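Local coordinates for protein putative glucose-6-phosphate 1-epimerase (Salmonella typhimurium, PDB 2HTA) that probably interconverts the alpha and beta anomers of glucose 6-phosphate as a hexose-6-phosphate 1-epimerase, at residues Lys52-Ser64 / His110-Ala122. Residues are numbered along the deposited sequence; the frame is centred on the assembly and turned at random.
Sequences KASFALQGAHLLS and HGFARNLPWALKA
Trp118 N donates to Leu57 O at 2.8 Å, and Gly59 N returns a nearly straight bond (167°) to Leu116 O at 2.8 Å; together they bridge the backbones at Gln58 and Pro117. Leu57 O also accepts from Ala60 N, within its type II turn, and the two donors approach from opposite faces of the carbonyl plane. Two CA-H...O contacts lie beside these bonds: Gln58 CA to Leu116 O and Gly59 CA to Ala113 O, both 3.4 Å. Glycine suits the turn's third position, where phi is positive and Arg114 O is close. A water joins His61 ND1 to Arg114 O, donating to the latter. The turn, Leu57 to Ala60, is the hairpin connection between strands 51-56 and 61-67, and docks against the loop entering strand 119-125, an outermost strand of another sheet in this galactose mutarotase-like beta-sandwich fold. This loop carries Arg114, which probably binds the substrate; its guanidinium turns away from the hairpin and bonds through NH2 to Ser109 O. Gly59 C and Ala60 CB lie over one face of the Trp118 indole, Ala60 CB making a CH-pi contact 3.8 Å from the centroid of its six-membered ring and 25° off the normal. Trp118 NE1 donates to Ala113 O (3.0 Å), which lies in the indole plane, although the N-H comes in above the Ala113 carbonyl plane; this helps hold the ring's rotation. Gln58, CG anti to its N (chi1 -178°), runs past Asn115 O; OE1 accepts from Gly85 N and NE2 donates to Lys83 O. Outermost, Leu57 CD2 packs on Leu120 CB at 4.2 Å.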
ATOM      1  N   LYS A  52      14.373  -8.188   3.402  1.00 19.72           N
ATOM      2  CA  LYS A  52      14.676  -7.367   2.239  1.00 20.32           C
ATOM      3  C   LYS A  52      13.435  -6.528   1.952  1.00 19.36           C
ATOM      4  O   LYS A  52      12.335  -7.052   1.954  1.00 20.67           O
ATOM      5  CB  LYS A  52      14.949  -8.264   1.029  1.00 21.66           C
ATOM      6  CG  LYS A  52      16.326  -8.929   1.121  1.00 25.23           C
ATOM      7  CD  LYS A  52      16.558  -9.779  -0.126  1.00 31.99           C
ATOM      8  CE  LYS A  52      17.971 -10.423  -0.059  1.00 34.68           C
ATOM      9  NZ  LYS A  52      18.100 -11.623  -0.943  1.00 37.79           N
ATOM     10  N   ALA A  53      13.624  -5.236   1.736  1.00 18.65           N
ATOM     11  CA  ALA A  53      12.480  -4.350   1.443  1.00 17.65           C
ATOM     12  C   ALA A  53      12.977  -3.165   0.636  1.00 18.05           C
ATOM     13  O   ALA A  53      14.180  -2.838   0.625  1.00 18.93           O
ATOM     14  CB  ALA A  53      11.873  -3.848   2.796  1.00 17.08           C
ATOM     15  N   SER A  54      12.073  -2.472  -0.046  1.00 17.86           N
ATOM     16  CA  SER A  54      12.564  -1.311  -0.809  1.00 17.06           C
ATOM     17  C   SER A  54      11.428  -0.310  -0.893  1.00 17.30           C
ATOM     18  O   SER A  54      10.253  -0.687  -0.792  1.00 17.40           O
ATOM     19  CB  SER A  54      13.011  -1.725  -2.231  1.00 17.09           C
ATOM     20  OG  SER A  54      11.980  -2.416  -2.951  1.00 17.58           O
ATOM     21  N   PHE A  55      11.799   0.945  -1.117  1.00 18.29           N
ATOM     22  CA  PHE A  55      10.860   2.038  -1.111  1.00 17.68           C
ATOM     23  C   PHE A  55      11.217   2.962  -2.265  1.00 18.75           C
ATOM     24  O   PHE A  55      12.380   3.065  -2.637  1.00 19.57           O
ATOM     25  CB  PHE A  55      11.087   2.872   0.135  1.00 16.69           C
ATOM     26  CG  PHE A  55      10.761   2.186   1.427  1.00 19.57           C
ATOM     27  CD1 PHE A  55       9.529   2.397   2.064  1.00 18.60           C
ATOM     28  CD2 PHE A  55      11.720   1.381   2.047  1.00 17.81           C
ATOM     29  CE1 PHE A  55       9.247   1.732   3.292  1.00 20.12           C
ATOM     30  CE2 PHE A  55      11.453   0.737   3.267  1.00 24.19           C
ATOM     31  CZ  PHE A  55      10.230   0.927   3.889  1.00 21.04           C
ATOM     32  N   ALA A  56      10.238   3.697  -2.793  1.00 19.76           N
ATOM     33  CA  ALA A  56      10.577   4.886  -3.557  1.00 19.27           C
ATOM     34  C   ALA A  56      10.407   6.080  -2.614  1.00 19.52           C
ATOM     35  O   ALA A  56       9.436   6.141  -1.814  1.00 18.47           O
ATOM     36  CB  ALA A  56       9.630   5.034  -4.774  1.00 18.42           C
ATOM     37  N   LEU A  57      11.297   7.076  -2.761  1.00 19.64           N
ATOM     38  CA  LEU A  57      11.102   8.363  -2.094  1.00 19.92           C
ATOM     39  C   LEU A  57       9.811   8.983  -2.569  1.00 20.73           C
ATOM     40  O   LEU A  57       9.098   9.631  -1.773  1.00 20.04           O
ATOM     41  CB  LEU A  57      12.254   9.350  -2.332  1.00 19.71           C
ATOM     42  CG  LEU A  57      13.545   8.946  -1.606  1.00 20.93           C
ATOM     43  CD1 LEU A  57      14.707   9.880  -1.988  1.00 20.99           C
ATOM     44  CD2 LEU A  57      13.359   8.955  -0.049  1.00 21.49           C
ATOM     45  N   GLN A  58       9.530   8.835  -3.864  1.00 19.57           N
ATOM     46  CA  GLN A  58       8.245   9.303  -4.414  1.00 19.80           C
ATOM     47  C   GLN A  58       7.077   8.536  -3.819  1.00 20.09           C
ATOM     48  O   GLN A  58       6.972   7.315  -3.984  1.00 20.03           O
ATOM     49  CB  GLN A  58       8.243   9.203  -5.943  1.00 19.44           C
ATOM     50  CG  GLN A  58       6.960   9.707  -6.562  1.00 22.73           C
ATOM     51  CD  GLN A  58       7.141   9.821  -8.042  1.00 22.66           C
ATOM     52  OE1 GLN A  58       7.793  10.736  -8.509  1.00 25.39           O
ATOM     53  NE2 GLN A  58       6.593   8.892  -8.773  1.00 21.51           N
ATOM     54  N   GLY A  59       6.193   9.227  -3.101  1.00 19.46           N
ATOM     55  CA  GLY A  59       5.114   8.543  -2.421  1.00 18.59           C
ATOM     56  C   GLY A  59       5.462   7.791  -1.139  1.00 19.25           C
ATOM     57  O   GLY A  59       4.601   7.050  -0.624  1.00 19.81           O
ATOM     58  N   ALA A  60       6.682   7.961  -0.612  1.00 17.50           N
ATOM     59  CA  ALA A  60       7.195   7.084   0.474  1.00 17.76           C
ATOM     60  C   ALA A  60       6.621   5.694   0.263  1.00 17.89           C
ATOM     61  O   ALA A  60       5.942   5.138   1.151  1.00 17.66           O
ATOM     62  CB  ALA A  60       6.772   7.611   1.848  1.00 18.51           C
ATOM     63  N   HIS A  61       6.833   5.166  -0.935  1.00 16.57           N
ATOM     64  CA  HIS A  61       6.065   4.038  -1.440  1.00 17.25           C
ATOM     65  C   HIS A  61       6.819   2.750  -1.169  1.00 18.67           C
ATOM     66  O   HIS A  61       7.861   2.471  -1.771  1.00 17.70           O
ATOM     67  CB  HIS A  61       5.875   4.201  -2.958  1.00 16.88           C
ATOM     68  CG  HIS A  61       4.774   3.355  -3.539  1.00 18.68           C
ATOM     69  ND1 HIS A  61       3.713   3.896  -4.253  1.00 22.07           N
ATOM     70  CD2 HIS A  61       4.612   2.005  -3.596  1.00 19.01           C
ATOM     71  CE1 HIS A  61       2.923   2.914  -4.664  1.00 18.87           C
ATOM     72  NE2 HIS A  61       3.448   1.756  -4.271  1.00 17.51           N
ATOM     73  N   LEU A  62       6.289   1.962  -0.243  1.00 18.03           N
ATOM     74  CA  LEU A  62       6.856   0.651   0.011  1.00 18.03           C
ATOM     75  C   LEU A  62       6.589  -0.227  -1.218  1.00 18.19           C
ATOM     76  O   LEU A  62       5.477  -0.520  -1.536  1.00 19.48           O
ATOM     77  CB  LEU A  62       6.217   0.068   1.289  1.00 18.29           C
ATOM     78  CG  LEU A  62       6.669  -1.350   1.698  1.00 19.85           C
ATOM     79  CD1 LEU A  62       8.176  -1.490   1.992  1.00 16.21           C
ATOM     80  CD2 LEU A  62       5.814  -1.772   2.944  1.00 18.98           C
ATOM     81  N   LEU A  63       7.645  -0.652  -1.884  1.00 17.64           N
ATOM     82  CA  LEU A  63       7.566  -1.428  -3.128  1.00 18.51           C
ATOM     83  C   LEU A  63       7.575  -2.930  -2.877  1.00 17.41           C
ATOM     84  O   LEU A  63       6.926  -3.690  -3.614  1.00 18.55           O
ATOM     85  CB  LEU A  63       8.825  -1.134  -3.959  1.00 17.32           C
ATOM     86  CG  LEU A  63       9.084   0.343  -4.271  1.00 22.03           C
ATOM     87  CD1 LEU A  63      10.380   0.607  -4.996  1.00 17.84           C
ATOM     88  CD2 LEU A  63       7.881   0.854  -5.108  1.00 21.80           C
ATOM     89  N   SER A  64       8.287  -3.362  -1.840  1.00 17.32           N
ATOM     90  CA  SER A  64       8.467  -4.833  -1.645  1.00 17.55           C
ATOM     91  C   SER A  64       8.848  -5.084  -0.186  1.00 17.84           C
ATOM     92  O   SER A  64       9.420  -4.209   0.449  1.00 18.66           O
ATOM     93  CB  SER A  64       9.558  -5.416  -2.590  1.00 17.32           C
ATOM     94  OG  SER A  64      10.859  -4.984  -2.237  1.00 19.70           O
ATOM     95  N   HIS A 110      -7.117   8.702  -5.474  1.00 21.56           N
ATOM     96  CA  HIS A 110      -6.192   8.400  -4.344  1.00 20.60           C
ATOM     97  C   HIS A 110      -5.249   9.540  -3.986  1.00 21.43           C
ATOM     98  O   HIS A 110      -4.111   9.308  -3.500  1.00 21.47           O
ATOM     99  CB  HIS A 110      -5.415   7.093  -4.597  1.00 19.70           C
ATOM    100  CG  HIS A 110      -6.297   5.915  -4.860  1.00 20.78           C
ATOM    101  ND1 HIS A 110      -7.424   5.640  -4.106  1.00 20.80           N
ATOM    102  CD2 HIS A 110      -6.237   4.951  -5.807  1.00 23.89           C
ATOM    103  CE1 HIS A 110      -8.013   4.552  -4.570  1.00 23.20           C
ATOM    104  NE2 HIS A 110      -7.316   4.119  -5.608  1.00 22.66           N
ATOM    105  N   GLY A 111      -5.715  10.788  -4.183  1.00 19.80           N
ATOM    106  CA  GLY A 111      -4.968  11.941  -3.682  1.00 20.12           C
ATOM    107  C   GLY A 111      -3.785  12.377  -4.504  1.00 20.95           C
ATOM    108  O   GLY A 111      -3.736  12.137  -5.727  1.00 20.51           O
ATOM    109  N   PHE A 112      -2.802  12.986  -3.844  1.00 20.66           N
ATOM    110  CA  PHE A 112      -1.574  13.423  -4.539  1.00 19.47           C
ATOM    111  C   PHE A 112      -0.269  13.056  -3.787  1.00 19.39           C
ATOM    112  O   PHE A 112       0.826  13.220  -4.318  1.00 19.00           O
ATOM    113  CB  PHE A 112      -1.644  14.923  -4.849  1.00 19.42           C
ATOM    114  CG  PHE A 112      -1.844  15.772  -3.642  1.00 21.28           C
ATOM    115  CD1 PHE A 112      -3.095  16.326  -3.389  1.00 19.37           C
ATOM    116  CD2 PHE A 112      -0.808  16.004  -2.733  1.00 20.24           C
ATOM    117  CE1 PHE A 112      -3.292  17.136  -2.288  1.00 21.49           C
ATOM    118  CE2 PHE A 112      -1.003  16.828  -1.613  1.00 24.45           C
ATOM    119  CZ  PHE A 112      -2.281  17.372  -1.378  1.00 23.54           C
ATOM    120  N   ALA A 113      -0.391  12.566  -2.555  1.00 17.65           N
ATOM    121  CA  ALA A 113       0.843  12.222  -1.786  1.00 18.57           C
ATOM    122  C   ALA A 113       1.699  11.134  -2.444  1.00 18.26           C
ATOM    123  O   ALA A 113       2.922  11.154  -2.332  1.00 19.79           O
ATOM    124  CB  ALA A 113       0.444  11.830  -0.377  1.00 17.97           C
ATOM    125  N   ARG A 114       1.068  10.230  -3.197  1.00 17.87           N
ATOM    126  CA  ARG A 114       1.787   9.097  -3.836  1.00 17.59           C
ATOM    127  C   ARG A 114       2.590   9.555  -5.038  1.00 19.60           C
ATOM    128  O   ARG A 114       3.370   8.785  -5.641  1.00 18.85           O
ATOM    129  CB  ARG A 114       0.804   7.989  -4.194  1.00 18.75           C
ATOM    130  CG  ARG A 114      -0.294   8.398  -5.230  1.00 19.98           C
ATOM    131  CD  ARG A 114      -1.203   7.226  -5.393  1.00 23.89           C
ATOM    132  NE  ARG A 114      -2.233   7.445  -6.396  1.00 19.38           N
ATOM    133  CZ  ARG A 114      -2.737   6.503  -7.168  1.00 23.45           C
ATOM    134  NH1 ARG A 114      -2.279   5.250  -7.102  1.00 21.50           N
ATOM    135  NH2 ARG A 114      -3.701   6.822  -8.059  1.00 18.46           N
ATOM    136  N   ASN A 115       2.348  10.808  -5.451  1.00 19.29           N
ATOM    137  CA  ASN A 115       3.004  11.367  -6.650  1.00 19.30           C
ATOM    138  C   ASN A 115       4.188  12.275  -6.346  1.00 19.65           C
ATOM    139  O   ASN A 115       4.975  12.613  -7.268  1.00 21.66           O
ATOM    140  CB  ASN A 115       1.992  12.196  -7.481  1.00 18.69           C
ATOM    141  CG  ASN A 115       0.741  11.414  -7.854  1.00 20.53           C
ATOM    142  OD1 ASN A 115      -0.267  11.414  -7.117  1.00 20.57           O
ATOM    143  ND2 ASN A 115       0.806  10.701  -8.964  1.00 20.04           N
ATOM    144  N   LEU A 116       4.390  12.626  -5.094  1.00 18.83           N
ATOM    145  CA  LEU A 116       5.404  13.630  -4.717  1.00 19.39           C
ATOM    146  C   LEU A 116       6.581  13.006  -3.963  1.00 20.20           C
ATOM    147  O   LEU A 116       6.402  11.976  -3.312  1.00 18.95           O
ATOM    148  CB  LEU A 116       4.753  14.696  -3.822  1.00 18.49           C
ATOM    149  CG  LEU A 116       3.591  15.461  -4.459  1.00 20.59           C
ATOM    150  CD1 LEU A 116       2.943  16.320  -3.344  1.00 17.91           C
ATOM    151  CD2 LEU A 116       4.150  16.348  -5.609  1.00 23.80           C
ATOM    152  N   PRO A 117       7.779  13.637  -4.049  1.00 21.35           N
ATOM    153  CA  PRO A 117       8.926  13.134  -3.346  1.00 21.11           C
ATOM    154  C   PRO A 117       8.827  13.429  -1.870  1.00 21.69           C
ATOM    155  O   PRO A 117       8.607  14.588  -1.482  1.00 22.11           O
ATOM    156  CB  PRO A 117      10.097  13.904  -3.985  1.00 21.89           C
ATOM    157  CG  PRO A 117       9.457  15.202  -4.581  1.00 21.79           C
ATOM    158  CD  PRO A 117       8.085  14.822  -4.891  1.00 21.54           C
ATOM    159  N   TRP A 118       8.983  12.380  -1.062  1.00 20.89           N
ATOM    160  CA  TRP A 118       9.104  12.508   0.415  1.00 19.95           C
ATOM    161  C   TRP A 118      10.570  12.431   0.862  1.00 19.42           C
ATOM    162  O   TRP A 118      11.399  11.778   0.229  1.00 20.31           O
ATOM    163  CB  TRP A 118       8.392  11.372   1.156  1.00 17.60           C
ATOM    164  CG  TRP A 118       6.902  11.227   0.920  1.00 18.77           C
ATOM    165  CD1 TRP A 118       6.248  11.271  -0.294  1.00 16.18           C
ATOM    166  CD2 TRP A 118       5.904  10.927   1.908  1.00 18.83           C
ATOM    167  NE1 TRP A 118       4.898  11.034  -0.113  1.00 19.01           N
ATOM    168  CE2 TRP A 118       4.648  10.817   1.222  1.00 17.21           C
ATOM    169  CE3 TRP A 118       5.932  10.778   3.292  1.00 17.02           C
ATOM    170  CZ2 TRP A 118       3.430  10.499   1.888  1.00 17.95           C
ATOM    171  CZ3 TRP A 118       4.713  10.458   3.970  1.00 19.81           C
ATOM    172  CH2 TRP A 118       3.482  10.340   3.272  1.00 19.31           C
ATOM    173  N   ALA A 119      10.857  13.035   2.002  1.00 18.07           N
ATOM    174  CA  ALA A 119      12.230  13.028   2.527  1.00 18.34           C
ATOM    175  C   ALA A 119      12.322  11.810   3.441  1.00 18.74           C
ATOM    176  O   ALA A 119      11.364  11.476   4.103  1.00 17.64           O
ATOM    177  CB  ALA A 119      12.478  14.345   3.329  1.00 17.29           C
ATOM    178  N   LEU A 120      13.451  11.153   3.459  1.00 18.15           N
ATOM    179  CA  LEU A 120      13.706  10.191   4.510  1.00 17.46           C
ATOM    180  C   LEU A 120      14.274  10.940   5.686  1.00 18.00           C
ATOM    181  O   LEU A 120      15.455  11.369   5.695  1.00 18.98           O
ATOM    182  CB  LEU A 120      14.652   9.119   3.988  1.00 18.22           C
ATOM    183  CG  LEU A 120      15.251   8.149   5.027  1.00 16.05           C
ATOM    184  CD1 LEU A 120      14.064   7.340   5.602  1.00 19.25           C
ATOM    185  CD2 LEU A 120      16.266   7.164   4.435  1.00 19.23           C
ATOM    186  N   LYS A 121      13.436  11.126   6.718  1.00 18.05           N
ATOM    187  CA  LYS A 121      13.743  11.991   7.833  1.00 18.29           C
ATOM    188  C   LYS A 121      14.546  11.249   8.892  1.00 19.03           C
ATOM    189  O   LYS A 121      15.427  11.864   9.533  1.00 20.19           O
ATOM    190  CB  LYS A 121      12.426  12.483   8.463  1.00 18.78           C
ATOM    191  CG  LYS A 121      12.558  13.514   9.513  1.00 22.15           C
ATOM    192  CD  LYS A 121      11.169  13.819  10.153  1.00 28.02           C
ATOM    193  CE  LYS A 121      11.264  15.065  11.055  1.00 33.59           C
ATOM    194  NZ  LYS A 121      11.887  16.257  10.333  1.00 36.77           N
ATOM    195  N   ALA A 122      14.250   9.979   9.116  1.00 18.18           N
ATOM    196  CA  ALA A 122      14.916   9.235  10.220  1.00 20.31           C
ATOM    197  C   ALA A 122      14.905   7.768   9.945  1.00 19.78           C
ATOM    198  O   ALA A 122      14.093   7.296   9.164  1.00 20.11           O
ATOM    199  CB  ALA A 122      14.243   9.521  11.567  1.00 20.70           C
TER
HETATM  200  O   HOH W   1       3.208   6.111  -6.057  1.00 23.92           O